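PDB 4AIP: Fe-regulated protein B from Neisseria meningitidis, which probably carries iron across the bacterial outer membrane as a TonB-dependent transporter, in which a plug domain sits inside a transmembrane beta-barrel. Local coordinates for residues Ser148-Ala153 and Asn164-Ala169; Phe497-Asn502 and Thr537-Asn542. One frame throughout, in Å; residues are numbered along the deposited sequence.

Contact 1 of 2, residues Ser148-Ala153 and Asn164-Ala169; sequences SVQKGA and NGAIIA
Asn164 meets Gly152 just past the ends of the paired strands, its carbonyl O accepting a weak hydrogen bond from Gly152 N (2.9 Å). Gly165 follows, opposite Lys151 in a non-hydrogen-bonded pair. Its phi is positive (109°), it brings no side chain to this side, and Gly165 CA lies 4.2 Å from Lys151 CA. The bent chain of Gln150 folds back over this glycine, bringing Gln150 CD to 3.7 Å from Gly165 CA. Ala166 forms a hydrogen-bonded pair with Gln150. Gln150 N donates to Ala166 O at 3.0 Å, and the same oxygen also receives a CA-H...O contact from Val149 CA. Ile167 lies opposite Val149, on the face that also bears Lys151. With Val149 CG1 at a chi1 of 70°, the other branch, CG2, is turned to Ala166 O, 3.6 Å away, and beyond the pair Leu107 and Leu109 of the plug cover this face. Ile168 closes the ladder with two bonds to Ser148: Ser148 N gives a hydrogen to Ile168 O (2.8 Å), and Ile168 N returns one to Ser148 O (2.9 Å). Ile168 CD1 lies near Gln150 CG on the face that carries Ser148, Gln150 and Ala166. Cohesion therefore comes mainly from backbone bonds within the plug sheet, while Lys151 directs its ammonium group elsewhere, to Ser94 and, as a salt bridge, to Glu590 of the barrel.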
loop_
_atom_site.group_PDB
_atom_site.type_symbol
_atom_site.label_atom_id
_atom_site.label_comp_id
_atom_site.label_asym_id
_atom_site.label_seq_id
_atom_site.Cartn_x
_atom_site.Cartn_y
_atom_site.Cartn_z
ATOM N N SER B 148 22.277 -15.610 17.509
ATOM C CA SER B 148 23.286 -16.535 18.003
ATOM C C SER B 148 23.736 -17.368 16.806
ATOM O O SER B 148 23.119 -17.325 15.730
ATOM C CB SER B 148 22.663 -17.484 19.047
ATOM O OG SER B 148 22.384 -16.850 20.311
ATOM N N VAL B 149 24.812 -18.117 16.988
ATOM C CA VAL B 149 25.421 -18.914 15.892
ATOM C C VAL B 149 25.886 -20.256 16.465
ATOM O O VAL B 149 26.269 -20.366 17.634
ATOM C CB VAL B 149 26.564 -18.121 15.157
ATOM C CG1 VAL B 149 27.732 -17.987 16.049
ATOM C CG2 VAL B 149 26.971 -18.745 13.852
ATOM N N GLN B 150 25.758 -21.285 15.659
ATOM C CA GLN B 150 26.248 -22.600 16.021
ATOM C C GLN B 150 26.889 -23.139 14.761
ATOM O O GLN B 150 26.267 -23.109 13.661
ATOM C CB GLN B 150 25.137 -23.510 16.637
ATOM C CG GLN B 150 24.381 -24.490 15.710
ATOM C CD GLN B 150 25.163 -25.783 15.235
ATOM O OE1 GLN B 150 26.308 -26.089 15.620
ATOM N NE2 GLN B 150 24.501 -26.528 14.361
ATOM N N LYS B 151 28.127 -23.608 14.910
ATOM C CA LYS B 151 29.000 -23.832 13.749
ATOM C C LYS B 151 29.309 -25.287 13.630
ATOM O O LYS B 151 29.512 -25.960 14.646
ATOM C CB LYS B 151 30.289 -23.040 13.899
ATOM C CG LYS B 151 30.067 -21.570 14.181
ATOM C CD LYS B 151 31.411 -20.787 14.196
ATOM C CE LYS B 151 31.296 -19.667 15.216
ATOM N NZ LYS B 151 32.304 -18.600 15.090
ATOM N N GLY B 152 29.331 -25.790 12.394
ATOM C CA GLY B 152 29.609 -27.235 12.164
ATOM C C GLY B 152 28.428 -28.116 12.624
ATOM O O GLY B 152 27.279 -27.620 12.830
ATOM N N ALA B 153 28.705 -29.413 12.793
ATOM C CA ALA B 153 27.700 -30.407 13.159
ATOM C C ALA B 153 27.304 -30.185 14.613
ATOM O O ALA B 153 28.171 -30.018 15.490
ATOM C CB ALA B 153 28.224 -31.805 12.934
ATOM N N ASN B 164 26.286 -28.364 9.163
ATOM C CA ASN B 164 27.273 -27.310 9.069
ATOM C C ASN B 164 26.986 -26.062 9.946
ATOM O O ASN B 164 27.815 -25.139 9.959
ATOM C CB ASN B 164 27.481 -26.931 7.601
ATOM C CG ASN B 164 28.592 -27.721 6.968
ATOM O OD1 ASN B 164 28.503 -28.219 5.814
ATOM N ND2 ASN B 164 29.702 -27.845 7.726
ATOM N N GLY B 165 25.839 -26.039 10.664
ATOM C CA GLY B 165 25.588 -24.955 11.629
ATOM C C GLY B 165 24.503 -23.991 11.169
ATOM O O GLY B 165 23.866 -24.194 10.094
ATOM N N ALA B 166 24.267 -22.940 11.962
ATOM C CA ALA B 166 23.092 -22.105 11.766
ATOM C C ALA B 166 23.211 -20.717 12.363
ATOM O O ALA B 166 23.839 -20.525 13.421
ATOM C CB ALA B 166 21.921 -22.797 12.344
ATOM N N ILE B 167 22.640 -19.729 11.670
ATOM C CA ILE B 167 22.308 -18.473 12.364
ATOM C C ILE B 167 20.934 -18.695 13.023
ATOM O O ILE B 167 20.010 -19.223 12.370
ATOM C CB ILE B 167 22.304 -17.231 11.443
ATOM C CG1 ILE B 167 23.716 -16.877 11.053
ATOM C CG2 ILE B 167 21.773 -16.008 12.184
ATOM C CD1 ILE B 167 24.175 -17.584 9.913
ATOM N N ILE B 168 20.842 -18.349 14.306
ATOM C CA ILE B 168 19.689 -18.586 15.109
ATOM C C ILE B 168 19.193 -17.265 15.707
ATOM O O ILE B 168 19.943 -16.544 16.393
ATOM C CB ILE B 168 20.077 -19.521 16.247
ATOM C CG1 ILE B 168 20.619 -20.869 15.659
ATOM C CG2 ILE B 168 18.921 -19.640 17.286
ATOM C CD1 ILE B 168 21.120 -21.841 16.760
ATOM N N ALA B 169 17.931 -16.955 15.455
ATOM C CA ALA B 169 17.381 -15.667 15.874
ATOM C C ALA B 169 16.057 -15.911 16.499
ATOM O O ALA B 169 15.342 -16.832 16.064
ATOM C CB ALA B 169 17.218 -14.746 14.678
#

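Contact 2 of 2, residues Phe497-Asn502 and Thr537-Asn542; sequences FSASHN and TEIGFN
His501 and Thr537 meet through their polar ends, the imidazole presenting its edge to the threonine hydroxyl. ND1 of His501 and OG1 of Thr537 form a hydrogen bond of 3.0 Å in which either could be the donor. His501 CG is anti to the backbone N (chi1 -172°), which carries the ring toward Thr537, and Thr537 CB also lies in the plane of the ring at its edge. On the same face, Ala499 CB touches Ile539 CG2 at 4.1 Å, while the rest of the isoleucine leads away toward Tyr554 and Trp556 of the next strand. At the other end of this face Phe497 and Phe541 diverge: Phe497 CD2 approaches Phe541 CB at 3.9 Å, obliquely to the Phe497 ring, and the Phe541 ring turns off from the pair. The opposite face bears Ser498, Ser500 and Glu538. Ser500 OG lies alongside Glu538 CG (3.9 Å), and beyond CG the extended glutamate carries its carboxylate to a salt bridge with Arg110 of the plug; Ser498 OG bonds to Arg62 O. Between the faces, Ser500 N reaches Glu538 O at 3.0 Å, and Glu538 N answers to Ser500 O at 3.1 Å. One face largely apolar and aromatic, with the His501-Thr537 polar pair at one end, and the other polar and meeting the plug, are characteristic of neighbouring antiparallel strands in the transmembrane barrel of a TonB-dependent receptor.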
loop_
_atom_site.group_PDB
_atom_site.type_symbol
_atom_site.label_atom_id
_atom_site.label_comp_id
_atom_site.label_asym_id
_atom_site.label_seq_id
_atom_site.Cartn_x
_atom_site.Cartn_y
_atom_site.Cartn_z
ATOM N N PHE B 497 38.175 -25.677 28.324
ATOM C CA PHE B 497 38.740 -26.297 27.149
ATOM C C PHE B 497 37.697 -27.305 26.708
ATOM O O PHE B 497 36.894 -27.757 27.530
ATOM C CB PHE B 497 40.059 -27.003 27.486
ATOM C CG PHE B 497 41.027 -26.145 28.248
ATOM C CD1 PHE B 497 40.919 -26.013 29.636
ATOM C CD2 PHE B 497 42.032 -25.466 27.584
ATOM C CE1 PHE B 497 41.800 -25.197 30.353
ATOM C CE2 PHE B 497 42.896 -24.634 28.263
ATOM C CZ PHE B 497 42.791 -24.499 29.669
ATOM N N SER B 498 37.708 -27.673 25.434
ATOM C CA SER B 498 36.569 -28.326 24.842
ATOM C C SER B 498 36.986 -29.208 23.749
ATOM O O SER B 498 37.977 -28.927 23.055
ATOM C CB SER B 498 35.710 -27.315 24.114
ATOM O OG SER B 498 35.452 -26.232 24.944
ATOM N N ALA B 499 36.163 -30.218 23.525
ATOM C CA ALA B 499 36.298 -31.126 22.414
ATOM C C ALA B 499 34.955 -31.769 22.222
ATOM O O ALA B 499 34.255 -32.004 23.190
ATOM C CB ALA B 499 37.379 -32.204 22.712
ATOM N N SER B 500 34.625 -32.035 20.969
ATOM C CA SER B 500 33.382 -32.662 20.599
ATOM C C SER B 500 33.591 -33.500 19.333
ATOM O O SER B 500 34.545 -33.292 18.564
ATOM C CB SER B 500 32.237 -31.631 20.451
ATOM O OG SER B 500 32.495 -30.750 19.368
ATOM N N HIS B 501 32.723 -34.476 19.145
ATOM C CA HIS B 501 32.803 -35.375 18.012
ATOM C C HIS B 501 31.371 -35.695 17.656
ATOM O O HIS B 501 30.707 -36.488 18.303
ATOM C CB HIS B 501 33.645 -36.625 18.357
ATOM C CG HIS B 501 33.928 -37.512 17.183
ATOM N ND1 HIS B 501 34.605 -37.084 16.057
ATOM C CD2 HIS B 501 33.626 -38.811 16.966
ATOM C CE1 HIS B 501 34.678 -38.077 15.185
ATOM N NE2 HIS B 501 34.102 -39.137 15.718
ATOM N N ASN B 502 30.876 -34.984 16.653
ATOM C CA ASN B 502 29.460 -34.910 16.405
ATOM C C ASN B 502 29.183 -35.394 15.027
ATOM O O ASN B 502 29.822 -34.966 14.072
ATOM C CB ASN B 502 28.967 -33.468 16.494
ATOM C CG ASN B 502 28.983 -32.900 17.906
ATOM O OD1 ASN B 502 29.088 -33.628 18.892
ATOM N ND2 ASN B 502 28.820 -31.583 18.010
ATOM N N THR B 537 34.739 -32.903 14.189
ATOM C CA THR B 537 35.536 -33.011 15.396
ATOM C C THR B 537 36.111 -31.673 15.642
ATOM O O THR B 537 36.595 -31.038 14.688
ATOM C CB THR B 537 36.756 -33.918 15.156
ATOM O OG1 THR B 537 36.309 -35.165 14.580
ATOM C CG2 THR B 537 37.501 -34.166 16.471
ATOM N N GLU B 538 36.108 -31.235 16.894
ATOM C CA GLU B 538 36.748 -29.970 17.142
ATOM C C GLU B 538 37.196 -29.737 18.556
ATOM O O GLU B 538 36.675 -30.375 19.479
ATOM C CB GLU B 538 35.852 -28.856 16.608
ATOM C CG GLU B 538 34.777 -28.294 17.420
ATOM C CD GLU B 538 34.218 -27.067 16.690
ATOM O OE1 GLU B 538 33.460 -27.247 15.673
ATOM O OE2 GLU B 538 34.587 -25.920 17.131
ATOM N N ILE B 539 38.168 -28.855 18.722
ATOM C CA ILE B 539 38.666 -28.464 20.063
ATOM C C ILE B 539 38.547 -26.953 20.291
ATOM O O ILE B 539 38.382 -26.195 19.317
ATOM C CB ILE B 539 40.149 -28.858 20.237
ATOM C CG1 ILE B 539 40.937 -28.473 18.982
ATOM C CG2 ILE B 539 40.228 -30.415 20.440
ATOM C CD1 ILE B 539 42.348 -28.115 19.230
ATOM N N GLY B 540 38.646 -26.526 21.548
ATOM C CA GLY B 540 38.468 -25.137 21.845
ATOM C C GLY B 540 38.905 -24.744 23.222
ATOM O O GLY B 540 39.163 -25.598 24.058
ATOM N N PHE B 541 39.040 -23.450 23.448
ATOM C CA PHE B 541 39.338 -22.986 24.775
ATOM C C PHE B 541 38.626 -21.661 24.938
ATOM O O PHE B 541 38.381 -20.978 23.927
ATOM C CB PHE B 541 40.860 -22.837 24.967
ATOM C CG PHE B 541 41.433 -21.587 24.372
ATOM C CD1 PHE B 541 41.471 -20.406 25.117
ATOM C CD2 PHE B 541 41.921 -21.571 23.068
ATOM C CE1 PHE B 541 42.011 -19.192 24.550
ATOM C CE2 PHE B 541 42.469 -20.380 22.516
ATOM C CZ PHE B 541 42.516 -19.208 23.261
ATOM N N ASN B 542 38.315 -21.315 26.189
ATOM C CA ASN B 542 37.828 -19.994 26.524
ATOM C C ASN B 542 38.574 -19.476 27.724
ATOM O O ASN B 542 38.637 -20.132 28.786
ATOM C CB ASN B 542 36.353 -19.991 26.870
ATOM C CG ASN B 542 35.501 -20.516 25.750
ATOM O OD1 ASN B 542 34.961 -19.717 24.972
ATOM N ND2 ASN B 542 35.392 -21.860 25.625
#

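Overall arrangement
Both contacts are antiparallel strand pairings, but they belong to different parts of the receptor. Contact 1 is buried, joining two inner strands of the mixed plug sheet, whereas contact 2 lies at the surface, in the barrel wall, with centres about 15 Å apart. The 148-153 and 164-169 pair is held mainly by backbone bonds among mostly buried residues; the 497-502 and 537-542 pair has a mostly apolar and aromatic face, broken by the His501-Thr537 pair, and a polar one turned to the plug. They touch where plug meets barrel: Ala153 O lies 3.0 Å from Asn502 ND2, a probable hydrogen bond, and Lys66 bonds to Lys151 O and Ala153 O while packing against Ser500 and Asn502.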